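Local coordinates for putative branched chain amino acid ABC transporter, periplasmic amino acid-binding protein (Brucella ovis, PDB 4XFK) that probably binds branched-chain and related small amino acids in the periplasm and serves as the solute-binding component of an ABC amino-acid transport system, at residues T95-V98 with R99-N102; D171-N174 with T175-N179; E271-G274 with E275-M278; Q304-G307 with E308-N312. The protein carries 1 engineered substitution. All coordinates share one frame; numbering follows the deposited sequence. Where two conformers were deposited one is given.

Interaction 1 (T95-V98 with R99-N102)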
ATOM      1  N   THR A  95       9.363   0.200  12.423  1.00  7.64           N
ATOM      2  CA  THR A  95       9.518   1.633  12.571  1.00  6.76           C
ATOM      3  C   THR A  95      10.060   2.015  13.953  1.00  7.49           C
ATOM      4  O   THR A  95      10.905   2.909  14.065  1.00  8.43           O
ATOM      5  CB  THR A  95       8.232   2.407  12.209  1.00  8.32           C
ATOM      6  OG1 THR A  95       8.606   3.705  11.747  1.00  7.99           O
ATOM      7  CG2 THR A  95       7.266   2.545  13.393  1.00  9.25           C
ATOM      8  N   GLU A  96       9.616   1.306  14.989  1.00  8.68           N
ATOM      9  CA  GLU A  96      10.065   1.597  16.345  0.59  9.64           C
ATOM     10  C   GLU A  96      11.506   1.159  16.563  1.00 10.34           C
ATOM     11  O   GLU A  96      12.297   1.884  17.174  1.00 11.50           O
ATOM     12  CB  GLU A  96       9.141   0.961  17.386  0.59 11.67           C
ATOM     13  CG  GLU A  96       7.856   1.737  17.610  0.59 14.18           C
ATOM     14  CD  GLU A  96       8.116   3.183  17.994  0.59 20.41           C
ATOM     15  OE1 GLU A  96       8.842   3.420  18.985  0.59 23.34           O
ATOM     16  OE2 GLU A  96       7.601   4.082  17.298  0.59 22.88           O
ATOM     17  N   ASP A  97      11.856  -0.015  16.048  1.00 10.19           N
ATOM     18  CA  ASP A  97      13.232  -0.489  16.163  1.00 11.52           C
ATOM     19  C   ASP A  97      14.209   0.432  15.431  1.00  9.63           C
ATOM     20  O   ASP A  97      15.304   0.710  15.934  1.00 10.89           O
ATOM     21  CB  ASP A  97      13.367  -1.926  15.662  1.00 14.09           C
ATOM     22  CG  ASP A  97      12.696  -2.930  16.583  1.00 17.92           C
ATOM     23  OD1 ASP A  97      12.356  -2.561  17.729  1.00 20.87           O
ATOM     24  OD2 ASP A  97      12.500  -4.086  16.160  1.00 20.25           O
ATOM     25  N   VAL A  98      13.812   0.919  14.257  1.00  9.34           N
ATOM     26  CA  VAL A  98      14.644   1.864  13.518  1.00  8.33           C
ATOM     27  C   VAL A  98      14.766   3.196  14.269  1.00  8.74           C
ATOM     28  O   VAL A  98      15.862   3.751  14.403  1.00  9.36           O
ATOM     29  CB  VAL A  98      14.132   2.079  12.079  1.00  8.89           C
ATOM     30  CG1 VAL A  98      14.825   3.277  11.447  1.00 10.38           C
ATOM     31  CG2 VAL A  98      14.349   0.803  11.261  1.00  9.55           C
ATOM     32  N   ARG A  99      13.647   3.695  14.785  1.00  9.08           N
ATOM     33  CA  ARG A  99      13.658   4.947  15.536  1.00 10.02           C
ATOM     34  C   ARG A  99      14.589   4.863  16.743  1.00 10.59           C
ATOM     35  O   ARG A  99      15.393   5.772  16.997  1.00 11.51           O
ATOM     36  CB  ARG A  99      12.248   5.342  15.979  1.00 10.82           C
ATOM     37  CG  ARG A  99      12.200   6.714  16.645  1.00 11.51           C
ATOM     38  CD  ARG A  99      10.816   7.024  17.190  1.00 13.30           C
ATOM     39  NE  ARG A  99      10.468   6.096  18.259  1.00 16.09           N
ATOM     40  CZ  ARG A  99      10.871   6.229  19.516  1.00 21.08           C
ATOM     41  NH1 ARG A  99      11.623   7.267  19.862  1.00 22.44           N
ATOM     42  NH2 ARG A  99      10.514   5.330  20.425  1.00 24.77           N
ATOM     43  N   LYS A 100      14.489   3.767  17.488  1.00 10.95           N
ATOM     44  CA  LYS A 100      15.326   3.608  18.673  1.00 12.75           C
ATOM     45  C   LYS A 100      16.803   3.404  18.336  1.00 12.26           C
ATOM     46  O   LYS A 100      17.683   3.931  19.018  1.00 14.08           O
ATOM     47  CB  LYS A 100      14.797   2.486  19.559  1.00 15.09           C
ATOM     48  CG  LYS A 100      13.505   2.877  20.265  1.00 19.81           C
ATOM     49  CD  LYS A 100      13.043   1.805  21.229  1.00 23.35           C
ATOM     50  CE  LYS A 100      12.729   0.514  20.494  1.00 26.03           C
ATOM     51  NZ  LYS A 100      12.166  -0.524  21.403  1.00 28.20           N
ATOM     52  N   TYR A 101      17.079   2.663  17.268  1.00 11.52           N
ATOM     53  CA  TYR A 101      18.448   2.501  16.800  1.00 10.27           C
ATOM     54  C   TYR A 101      19.035   3.864  16.456  1.00 10.71           C
ATOM     55  O   TYR A 101      20.168   4.191  16.827  1.00 11.41           O
ATOM     56  CB  TYR A 101      18.490   1.573  15.576  1.00 10.89           C
ATOM     57  CG  TYR A 101      19.874   1.444  14.974  1.00 10.07           C
ATOM     58  CD1 TYR A 101      20.759   0.466  15.424  1.00 10.75           C
ATOM     59  CD2 TYR A 101      20.308   2.310  13.971  1.00 11.55           C
ATOM     60  CE1 TYR A 101      22.031   0.350  14.888  1.00 11.83           C
ATOM     61  CE2 TYR A 101      21.588   2.205  13.438  1.00 11.76           C
ATOM     62  CZ  TYR A 101      22.439   1.220  13.900  1.00 11.94           C
ATOM     63  OH  TYR A 101      23.704   1.097  13.380  1.00 13.15           O
ATOM     64  N   ASN A 102      18.250   4.667  15.750  1.00  9.97           N
ATOM     65  CA  ASN A 102      18.724   5.967  15.300  1.00 10.38           C
ATOM     66  C   ASN A 102      19.060   6.895  16.450  1.00 11.45           C
ATOM     67  O   ASN A 102      20.024   7.651  16.377  1.00 13.01           O
ATOM     68  CB  ASN A 102      17.715   6.597  14.347  1.00  9.44           C
ATOM     69  CG  ASN A 102      17.675   5.888  13.014  1.00  9.26           C
ATOM     70  OD1 ASN A 102      18.568   5.096  12.693  1.00 10.22           O
ATOM     71  ND2 ASN A 102      16.651   6.175  12.221  1.00  9.45           N
TER
HETATM   72  O   HOH W   1      10.592  -1.768  19.782  1.00 37.80           O

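Interaction 2 (D171-N174 with T175-N179)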
ATOM      1  N   ASP A 171      -8.288   0.585  12.000  1.00  7.54           N
ATOM      2  CA  ASP A 171      -8.244   1.904  11.379  1.00  8.54           C
ATOM      3  C   ASP A 171      -9.259   2.036  10.244  1.00  8.34           C
ATOM      4  O   ASP A 171      -9.866   3.102  10.068  1.00  9.18           O
ATOM      5  CB  ASP A 171      -6.848   2.213  10.832  1.00  8.38           C
ATOM      6  CG  ASP A 171      -5.833   2.522  11.915  1.00  9.61           C
ATOM      7  OD1 ASP A 171      -6.221   2.845  13.053  1.00 11.99           O
ATOM      8  OD2 ASP A 171      -4.627   2.463  11.607  1.00 10.73           O
ATOM      9  N   VAL A 172      -9.443   0.973   9.461  1.00  7.47           N
ATOM     10  CA  VAL A 172     -10.449   1.017   8.406  1.00  8.05           C
ATOM     11  C   VAL A 172     -11.843   1.189   9.010  1.00  7.66           C
ATOM     12  O   VAL A 172     -12.609   2.058   8.583  1.00  8.26           O
ATOM     13  CB  VAL A 172     -10.409  -0.234   7.485  1.00  8.14           C
ATOM     14  CG1 VAL A 172     -11.587  -0.207   6.510  1.00  6.76           C
ATOM     15  CG2 VAL A 172      -9.081  -0.301   6.731  1.00  8.38           C
ATOM     16  N   GLU A 173     -12.176   0.365   9.993  1.00  8.31           N
ATOM     17  CA  GLU A 173     -13.476   0.503  10.636  1.00  8.62           C
ATOM     18  C   GLU A 173     -13.685   1.912  11.185  1.00  9.12           C
ATOM     19  O   GLU A 173     -14.735   2.525  10.969  1.00 10.03           O
ATOM     20  CB  GLU A 173     -13.650  -0.508  11.766  1.00 10.40           C
ATOM     21  CG  GLU A 173     -15.033  -0.410  12.414  1.00 12.55           C
ATOM     22  CD  GLU A 173     -15.222  -1.360  13.573  1.00 14.83           C
ATOM     23  OE1 GLU A 173     -15.424  -2.564  13.330  1.00 15.67           O
ATOM     24  OE2 GLU A 173     -15.191  -0.893  14.731  1.00 17.78           O
ATOM     25  N   ASN A 174     -12.689   2.434  11.900  1.00  9.75           N
ATOM     26  CA  ASN A 174     -12.821   3.758  12.500  1.00 10.82           C
ATOM     27  C   ASN A 174     -12.990   4.838  11.430  1.00 11.45           C
ATOM     28  O   ASN A 174     -13.770   5.770  11.592  1.00 12.32           O
ATOM     29  CB  ASN A 174     -11.631   4.073  13.411  1.00 11.90           C
ATOM     30  CG  ASN A 174     -11.635   3.251  14.692  1.00 12.87           C
ATOM     31  OD1 ASN A 174     -12.668   2.722  15.102  1.00 17.90           O
ATOM     32  ND2 ASN A 174     -10.478   3.157  15.337  1.00 14.73           N
ATOM     33  N   THR A 175     -12.268   4.693  10.325  1.00 10.27           N
ATOM     34  CA  THR A 175     -12.368   5.622   9.202  1.00 10.71           C
ATOM     35  C   THR A 175     -13.748   5.579   8.548  1.00  9.82           C
ATOM     36  O   THR A 175     -14.373   6.616   8.327  1.00 10.35           O
ATOM     37  CB  THR A 175     -11.304   5.300   8.142  1.00 10.10           C
ATOM     38  OG1 THR A 175      -9.998   5.452   8.710  1.00 11.16           O
ATOM     39  CG2 THR A 175     -11.441   6.225   6.944  1.00 11.13           C
ATOM     40  N   VAL A 176     -14.229   4.375   8.259  1.00  9.74           N
ATOM     41  CA  VAL A 176     -15.535   4.200   7.639  1.00  9.75           C
ATOM     42  C   VAL A 176     -16.647   4.784   8.525  1.00 10.14           C
ATOM     43  O   VAL A 176     -17.541   5.475   8.039  1.00 11.67           O
ATOM     44  CB  VAL A 176     -15.789   2.707   7.324  1.00 10.06           C
ATOM     45  CG1 VAL A 176     -17.254   2.454   7.003  1.00 11.97           C
ATOM     46  CG2 VAL A 176     -14.891   2.244   6.177  1.00 10.74           C
ATOM     47  N   VAL A 177     -16.567   4.530   9.829  1.00 10.88           N
ATOM     48  CA  VAL A 177     -17.520   5.089  10.787  1.00 12.37           C
ATOM     49  C   VAL A 177     -17.414   6.615  10.855  1.00 14.70           C
ATOM     50  O   VAL A 177     -18.427   7.303  10.864  1.00 15.11           O
ATOM     51  CB  VAL A 177     -17.308   4.481  12.190  1.00 13.62           C
ATOM     52  CG1 VAL A 177     -18.072   5.265  13.258  1.00 15.35           C
ATOM     53  CG2 VAL A 177     -17.720   3.017  12.190  1.00 13.63           C
ATOM     54  N   ALA A 178     -16.190   7.141  10.877  1.00 14.94           N
ATOM     55  CA  ALA A 178     -15.981   8.586  10.976  1.00 16.53           C
ATOM     56  C   ALA A 178     -16.521   9.346   9.769  1.00 15.93           C
ATOM     57  O   ALA A 178     -16.984  10.480   9.910  1.00 18.88           O
ATOM     58  CB  ALA A 178     -14.504   8.909  11.192  1.00 16.95           C
ATOM     59  N   ASN A 179     -16.475   8.720   8.594  1.00 13.04           N
ATOM     60  CA  ASN A 179     -16.888   9.373   7.351  1.00 13.96           C
ATOM     61  C   ASN A 179     -18.375   9.223   7.020  1.00 12.32           C
ATOM     62  O   ASN A 179     -18.869   9.834   6.068  1.00 14.24           O
ATOM     63  CB  ASN A 179     -16.059   8.849   6.173  1.00 14.41           C
ATOM     64  CG  ASN A 179     -14.609   9.280   6.238  1.00 15.02           C
ATOM     65  OD1 ASN A 179     -14.280  10.297   6.843  1.00 19.07           O
ATOM     66  ND2 ASN A 179     -13.735   8.508   5.607  1.00 13.14           N
TER

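Interaction 3 (E271-G274 with E275-M278)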
ATOM      1  N   GLU A 271      -5.506   2.180 -17.436  1.00 10.75           N
ATOM      2  CA  GLU A 271      -6.234   3.085 -18.334  1.00 11.92           C
ATOM      3  C   GLU A 271      -6.538   4.441 -17.716  1.00 13.58           C
ATOM      4  O   GLU A 271      -7.294   5.222 -18.296  1.00 16.32           O
ATOM      5  CB  GLU A 271      -7.598   2.510 -18.707  1.00 16.68           C
ATOM      6  CG  GLU A 271      -7.627   1.125 -19.266  1.00 19.27           C
ATOM      7  CD  GLU A 271      -9.055   0.678 -19.518  1.00 17.03           C
ATOM      8  OE1 GLU A 271      -9.469  -0.343 -18.937  1.00 15.15           O
ATOM      9  OE2 GLU A 271      -9.770   1.362 -20.286  1.00 19.07           O
ATOM     10  N   ALA A 272      -5.999   4.716 -16.535  1.00 12.17           N
ATOM     11  CA  ALA A 272      -6.391   5.924 -15.816  1.00 12.12           C
ATOM     12  C   ALA A 272      -5.619   7.169 -16.227  1.00 12.88           C
ATOM     13  O   ALA A 272      -6.078   8.280 -15.984  1.00 15.05           O
ATOM     14  CB  ALA A 272      -6.311   5.713 -14.311  1.00 12.66           C
ATOM     15  N   ASN A 273      -4.451   6.993 -16.842  1.00 11.87           N
ATOM     16  CA  ASN A 273      -3.646   8.141 -17.239  1.00 12.88           C
ATOM     17  C   ASN A 273      -3.097   7.981 -18.647  1.00 12.01           C
ATOM     18  O   ASN A 273      -1.898   8.137 -18.891  1.00 12.61           O
ATOM     19  CB  ASN A 273      -2.519   8.408 -16.242  1.00 11.90           C
ATOM     20  CG  ASN A 273      -1.870   9.757 -16.460  1.00 12.86           C
ATOM     21  OD1 ASN A 273      -2.541  10.719 -16.837  1.00 16.45           O
ATOM     22  ND2 ASN A 273      -0.560   9.833 -16.244  1.00 13.58           N
ATOM     23  N   GLY A 274      -3.993   7.654 -19.570  1.00 12.80           N
ATOM     24  CA  GLY A 274      -3.674   7.643 -20.984  1.00 13.74           C
ATOM     25  C   GLY A 274      -2.505   6.749 -21.343  1.00 12.71           C
ATOM     26  O   GLY A 274      -2.325   5.666 -20.772  1.00 12.99           O
ATOM     27  N   GLU A 275      -1.689   7.207 -22.283  1.00 13.54           N
ATOM     28  CA  GLU A 275      -0.575   6.391 -22.757  1.00 12.80           C
ATOM     29  C   GLU A 275       0.487   6.128 -21.680  1.00 11.56           C
ATOM     30  O   GLU A 275       1.119   5.070 -21.685  1.00 11.74           O
ATOM     31  CB  GLU A 275       0.048   6.991 -24.022  1.00 15.39           C
ATOM     32  CG  GLU A 275       0.705   8.342 -23.818  1.00 17.12           C
ATOM     33  CD  GLU A 275       1.000   9.046 -25.129  1.00 19.98           C
ATOM     34  OE1 GLU A 275       0.608   8.522 -26.195  1.00 20.99           O
ATOM     35  OE2 GLU A 275       1.616  10.129 -25.090  1.00 21.47           O
ATOM     36  N   ALA A 276       0.666   7.061 -20.744  1.00 11.25           N
ATOM     37  CA  ALA A 276       1.671   6.890 -19.695  1.00 10.62           C
ATOM     38  C   ALA A 276       1.357   5.700 -18.783  1.00 10.91           C
ATOM     39  O   ALA A 276       2.237   4.898 -18.473  1.00 11.32           O
ATOM     40  CB  ALA A 276       1.803   8.166 -18.864  1.00 11.90           C
ATOM     41  N   SER A 277       0.111   5.580 -18.338  1.00 10.90           N
ATOM     42  CA  SER A 277      -0.226   4.492 -17.427  1.00  9.75           C
ATOM     43  C   SER A 277      -0.156   3.156 -18.155  1.00  9.50           C
ATOM     44  O   SER A 277       0.305   2.160 -17.598  1.00 10.73           O
ATOM     45  CB  SER A 277      -1.588   4.711 -16.758  1.00 10.77           C
ATOM     46  OG  SER A 277      -2.594   5.010 -17.701  1.00 11.29           O
ATOM     47  N   MET A 278      -0.597   3.138 -19.408  1.00 10.06           N
ATOM     48  CA  MET A 278      -0.581   1.890 -20.156  1.00 11.89           C
ATOM     49  C   MET A 278       0.841   1.443 -20.497  1.00 11.20           C
ATOM     50  O   MET A 278       1.146   0.246 -20.454  1.00 10.99           O
ATOM     51  CB  MET A 278      -1.448   1.977 -21.413  1.00 11.88           C
ATOM     52  CG  MET A 278      -1.656   0.622 -22.066  1.00 13.05           C
ATOM     53  SD  MET A 278      -2.520  -0.571 -21.021  1.00 14.49           S
ATOM     54  CE  MET A 278      -4.151   0.182 -20.981  1.00 16.05           C
TER

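Interaction 4 (Q304-G307 with E308-N312)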
ATOM      1  N   GLN A 304      10.358   5.310  -7.348  1.00  6.43           N
ATOM      2  CA  GLN A 304      10.649   6.359  -8.326  1.00  7.11           C
ATOM      3  C   GLN A 304      10.909   7.696  -7.638  1.00  7.50           C
ATOM      4  O   GLN A 304      11.833   8.417  -8.015  1.00  8.37           O
ATOM      5  CB  GLN A 304       9.538   6.486  -9.372  1.00  7.56           C
ATOM      6  CG  GLN A 304       9.472   5.287 -10.296  1.00 11.09           C
ATOM      7  CD  GLN A 304       8.467   5.440 -11.421  1.00 14.72           C
ATOM      8  OE1 GLN A 304       7.752   6.436 -11.499  1.00 19.87           O
ATOM      9  NE2 GLN A 304       8.408   4.443 -12.303  1.00 16.64           N
ATOM     10  N   LEU A 305      10.119   8.030  -6.623  1.00  7.14           N
ATOM     11  CA  LEU A 305      10.383   9.250  -5.873  1.00  8.29           C
ATOM     12  C   LEU A 305      11.718   9.148  -5.144  1.00  8.33           C
ATOM     13  O   LEU A 305      12.497  10.097  -5.137  1.00  8.73           O
ATOM     14  CB  LEU A 305       9.252   9.552  -4.884  1.00  8.69           C
ATOM     15  CG  LEU A 305       9.422  10.882  -4.148  1.00  9.68           C
ATOM     16  CD1 LEU A 305       9.366  12.051  -5.119  1.00  9.20           C
ATOM     17  CD2 LEU A 305       8.371  11.048  -3.068  1.00 13.44           C
ATOM     18  N   PHE A 306      11.979   7.996  -4.533  1.00  7.48           N
ATOM     19  CA  PHE A 306      13.256   7.735  -3.885  1.00  7.94           C
ATOM     20  C   PHE A 306      14.417   7.903  -4.864  1.00  7.71           C
ATOM     21  O   PHE A 306      15.422   8.536  -4.541  1.00  8.78           O
ATOM     22  CB  PHE A 306      13.241   6.329  -3.279  1.00  8.93           C
ATOM     23  CG  PHE A 306      14.553   5.906  -2.688  1.00  9.52           C
ATOM     24  CD1 PHE A 306      15.080   6.548  -1.572  1.00 10.39           C
ATOM     25  CD2 PHE A 306      15.270   4.864  -3.253  1.00 10.36           C
ATOM     26  CE1 PHE A 306      16.294   6.153  -1.037  1.00 12.31           C
ATOM     27  CE2 PHE A 306      16.473   4.464  -2.713  1.00 12.89           C
ATOM     28  CZ  PHE A 306      16.983   5.110  -1.610  1.00 12.96           C
ATOM     29  N   GLY A 307      14.278   7.361  -6.070  1.00  8.47           N
ATOM     30  CA  GLY A 307      15.318   7.498  -7.074  1.00  8.98           C
ATOM     31  C   GLY A 307      15.560   8.944  -7.462  1.00  8.29           C
ATOM     32  O   GLY A 307      16.696   9.360  -7.712  1.00  9.04           O
ATOM     33  N   GLU A 308      14.488   9.724  -7.508  1.00  8.56           N
ATOM     34  CA  GLU A 308      14.610  11.142  -7.797  1.00  9.67           C
ATOM     35  C   GLU A 308      15.376  11.847  -6.676  1.00  9.07           C
ATOM     36  O   GLU A 308      16.244  12.677  -6.941  1.00  9.86           O
ATOM     37  CB  GLU A 308      13.229  11.759  -8.013  1.00 11.09           C
ATOM     38  CG  GLU A 308      13.214  13.279  -8.085  1.00 12.91           C
ATOM     39  CD  GLU A 308      13.843  13.837  -9.344  1.00 15.24           C
ATOM     40  OE1 GLU A 308      14.118  13.059 -10.288  1.00 15.96           O
ATOM     41  OE2 GLU A 308      14.066  15.069  -9.383  1.00 17.11           O
ATOM     42  N   ALA A 309      15.064  11.502  -5.429  1.00  8.91           N
ATOM     43  CA  ALA A 309      15.805  12.021  -4.282  1.00  8.66           C
ATOM     44  C   ALA A 309      17.299  11.721  -4.400  1.00  8.41           C
ATOM     45  O   ALA A 309      18.135  12.594  -4.163  1.00  9.51           O
ATOM     46  CB  ALA A 309      15.262  11.432  -2.998  1.00 10.07           C
ATOM     47  N   LEU A 310      17.638  10.494  -4.780  1.00  9.18           N
ATOM     48  CA  LEU A 310      19.039  10.111  -4.900  1.00  9.18           C
ATOM     49  C   LEU A 310      19.767  10.977  -5.926  1.00  9.91           C
ATOM     50  O   LEU A 310      20.929  11.332  -5.725  1.00 11.33           O
ATOM     51  CB  LEU A 310      19.171   8.633  -5.272  1.00  8.78           C
ATOM     52  CG  LEU A 310      18.806   7.600  -4.201  1.00  8.93           C
ATOM     53  CD1 LEU A 310      19.037   6.180  -4.728  1.00  9.27           C
ATOM     54  CD2 LEU A 310      19.577   7.837  -2.902  1.00 10.98           C
ATOM     55  N   LYS A 311      19.077  11.331  -7.007  1.00 10.62           N
ATOM     56  CA  LYS A 311      19.667  12.187  -8.035  1.00 11.72           C
ATOM     57  C   LYS A 311      19.981  13.577  -7.494  1.00 12.83           C
ATOM     58  O   LYS A 311      20.838  14.277  -8.037  1.00 15.88           O
ATOM     59  CB  LYS A 311      18.726  12.333  -9.234  1.00 13.11           C
ATOM     60  CG  LYS A 311      18.469  11.055 -10.001  1.00 14.80           C
ATOM     61  CD  LYS A 311      17.521  11.300 -11.165  1.00 14.96           C
ATOM     62  CE  LYS A 311      17.184  10.000 -11.859  1.00 16.26           C
ATOM     63  NZ  LYS A 311      16.265  10.227 -13.007  1.00 18.38           N
ATOM     64  N   ASN A 312      19.279  13.980  -6.436  1.00 13.32           N
ATOM     65  CA  ASN A 312      19.378  15.348  -5.928  1.00 14.78           C
ATOM     66  C   ASN A 312      20.300  15.490  -4.731  1.00 15.47           C
ATOM     67  O   ASN A 312      20.540  16.600  -4.250  1.00 17.24           O
ATOM     68  CB  ASN A 312      17.990  15.900  -5.598  1.00 16.66           C
ATOM     69  CG  ASN A 312      17.096  15.971  -6.816  1.00 20.67           C
ATOM     70  OD1 ASN A 312      17.580  16.054  -7.945  1.00 25.85           O
ATOM     71  ND2 ASN A 312      15.789  15.922  -6.598  1.00 22.08           N
TER

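Interaction 1 (T95-V98 with R99-N102)
Thr95 O accepts the backbone N-H of Arg99, and Glu96 O, Asp97 O and Val98 O accept in turn those of Lys100, Tyr101 and Asn102, all at 2.9 to 3.0 Å: the unbroken i to i+4 pattern of an alpha helix. On this frame Glu96 and Arg99, three residues apart, run alongside each other and, in the Glu96 conformer described here, form a salt bridge. Arg99 grips side-on, giving both NE and NH2 to one oxygen: Glu96 OE1 lies 2.9 Å from Arg99 NH2 and 3.2 Å from Arg99 NE. The oxygen sits in the guanidinium plane, yet the two flat groups are turned 39° apart; NH2 meets the syn lone pair, while NE comes in well out of the carboxylate plane. The Arg99 chain leaves extended and bends at chi3 (65°), which swings its NE edge back toward Glu96.

Helix 88-104 is the crossover helix of the beta-alpha-beta unit formed with strands 81-84 and 111-114, and its two flanks differ. On the more exposed one, Asp97 and Lys100 do not touch through their charged ends; a water bridges them, donating to Asp97 OD1 at 2.8 Å and accepting from Lys100 NZ at 2.6 Å. Asp97 OD2 is held by Gln93, one turn earlier. The buried side carries Val98, whose CG1 lies 3.5 Å from Asn102 ND2, the two side chains pointing the same way. A short amide suits Asn102 here, because its OD1 accepts from the backbone N of Val110 beyond the helix. Thr95, also buried, hydrogen-bonds through OG1 to His128.

Interaction 2 (D171-N174 with T175-N179)
Thr175 holds OG1 beside its own backbone N and anti to its carbonyl carbon (chi1 -62°), which turns the hydroxyl back over the preceding turn and onto Asp171 O. The hydroxyl donates to that carbonyl at 2.7 Å (Thr175 OG1 to Asp171 O), while the backbone Thr175 N donates to the same Asp171 O at 2.9 Å. The two donors reach the oxygen from opposite faces of the carbonyl plane, so neither displaces the other. Threonine suits this buried place because its one polar atom is satisfied within the helix, leaving CG2 and CB to pack as hydrocarbon.

Val172 and Val176 place their methyl groups in the same way, CG1 anti to the backbone N and CG2 beside it. Thus Val172 CG1 reaches forward and Val176 CG2 backward, and they meet at 4.1 Å. Behind them Val176 N binds Val172 O at 2.8 Å, almost straight at the hydrogen (171°). Beta-branched valines fit well on this inner face, since they are compact and lie close to the backbone. Val177 and Glu173 mark the neighbouring flank: Val177 CG2 rests 3.3 Å from Glu173 O, and both side chains reach Lys190 on strand 186-193.

Phe142 of helix 138-152 packs against Val172, Thr175 and Val176, and Val187 adds to the cover of Val176. Asp171, through OD2, accepts from the backbone N of Leu120. Helix 167-184 is the crossover of a right-handed beta-alpha-beta unit between parallel strands 158-164 and 186-193, the repeating element of the periplasmic binding protein fold.

Interaction 3 (E271-G274 with E275-M278)
Ser277 OG accepts the backbone N-H of Asn273 at 2.8 Å (Asn273 N to Ser277 OG), so a side chain of the helix's first turn holds the loop that leads into it. The return bond, Ser277 N to Asn273 O, is long at 3.3 Å, and its donor stands above the carbonyl plane, 62° out of it. The hydroxyl lies between Ser277's own backbone N and carbonyl carbon (chi1 50°), a rotation that aims it at the loop; serine is short enough to do this in a buried place. Met278 N to Gly274 O, at 3.4 Å, is a weak bond.

These contacts mark the N-terminal start of helix 274-288, entered from the loop after strand 263-266. Gly274 takes phi 57° and psi -142° at the turn into the helix, a conformation glycine adopts readily.

Farther back in the loop, Glu271 is met by Met278 of the helix, whose chain bends at chi2 and chi3 and carries CE alongside it, 4.0 Å from Glu271 CG. The second shell fixes both sides of the turn: Ser277 OG donates to Pro270 O, Pro337 O accepts from Asn273 ND2, and the backbone N of Arg364 donates to Glu271 OE1.

Interaction 4 (Q304-G307 with E308-N312)
Leu305 O takes the backbone N-H of Ala309 at 2.9 Å, one of four successive i to i+4 bonds here. Those from Glu308 N to Gln304 O and Leu310 N to Phe306 O are both 3.0 Å, and the series lengthens to 3.2 Å at Lys311 N to Gly307 O, near the end of helix 296-312.

Phe306 and Leu310, one turn apart, carry the side-chain contact. Leu310 lies over one face of the phenyl ring: its CG is 4.2 Å from the ring centroid and 18° off the normal, a CH-pi contact displaced toward the rim. Its methyl groups spread over the outer part of the same face, CD1 3.7 Å from Phe306 CE2 and CD2 near Phe306 CE1 and CZ. The Phe306 ring stands anti to its backbone N (chi1 175°), while Leu310 holds CG beside its own N (chi1 -71°); the ring therefore leans forward and the leucine back. A flat ring and a branched aliphatic chain suit such a buried pairing.

The more exposed flank is polar. Glu308 bends at chi2, and its OE2 accepts a weak bond from Asn312 ND2 at 3.4 Å. Lys311 lays CG 3.4 Å from Gly307 O before extending outward.

Helix 322-331 packs on the inner face through Ile325 and Ile329, which touch Phe306, and through Ala328 and Ile329, which touch the small Ala309. Phe48 meets Leu310, while Leu305 faces strands 333-336 and 339-343 through Val334, Tyr341 and Met343.

From the N terminus, interaction 1 comes first, on the crossover helix 88-104 between strands 81-84 and 111-114 of the five-stranded parallel sheet. Interaction 2 follows on helix 167-184, a crossover of the second, mixed sheet; the two contact centres are about 29 Å apart. Interaction 3 lies at the loop-to-helix junction after strand 263-266, and interaction 4 on the next helix, 296-312, with about 9 Å between the nearest atoms of the two. All four are local and in series: none nests in or crosses another, and none closes a long loop. Interactions 1 and 3 lie on opposite sides of the chain's centre, as do 2 and 4.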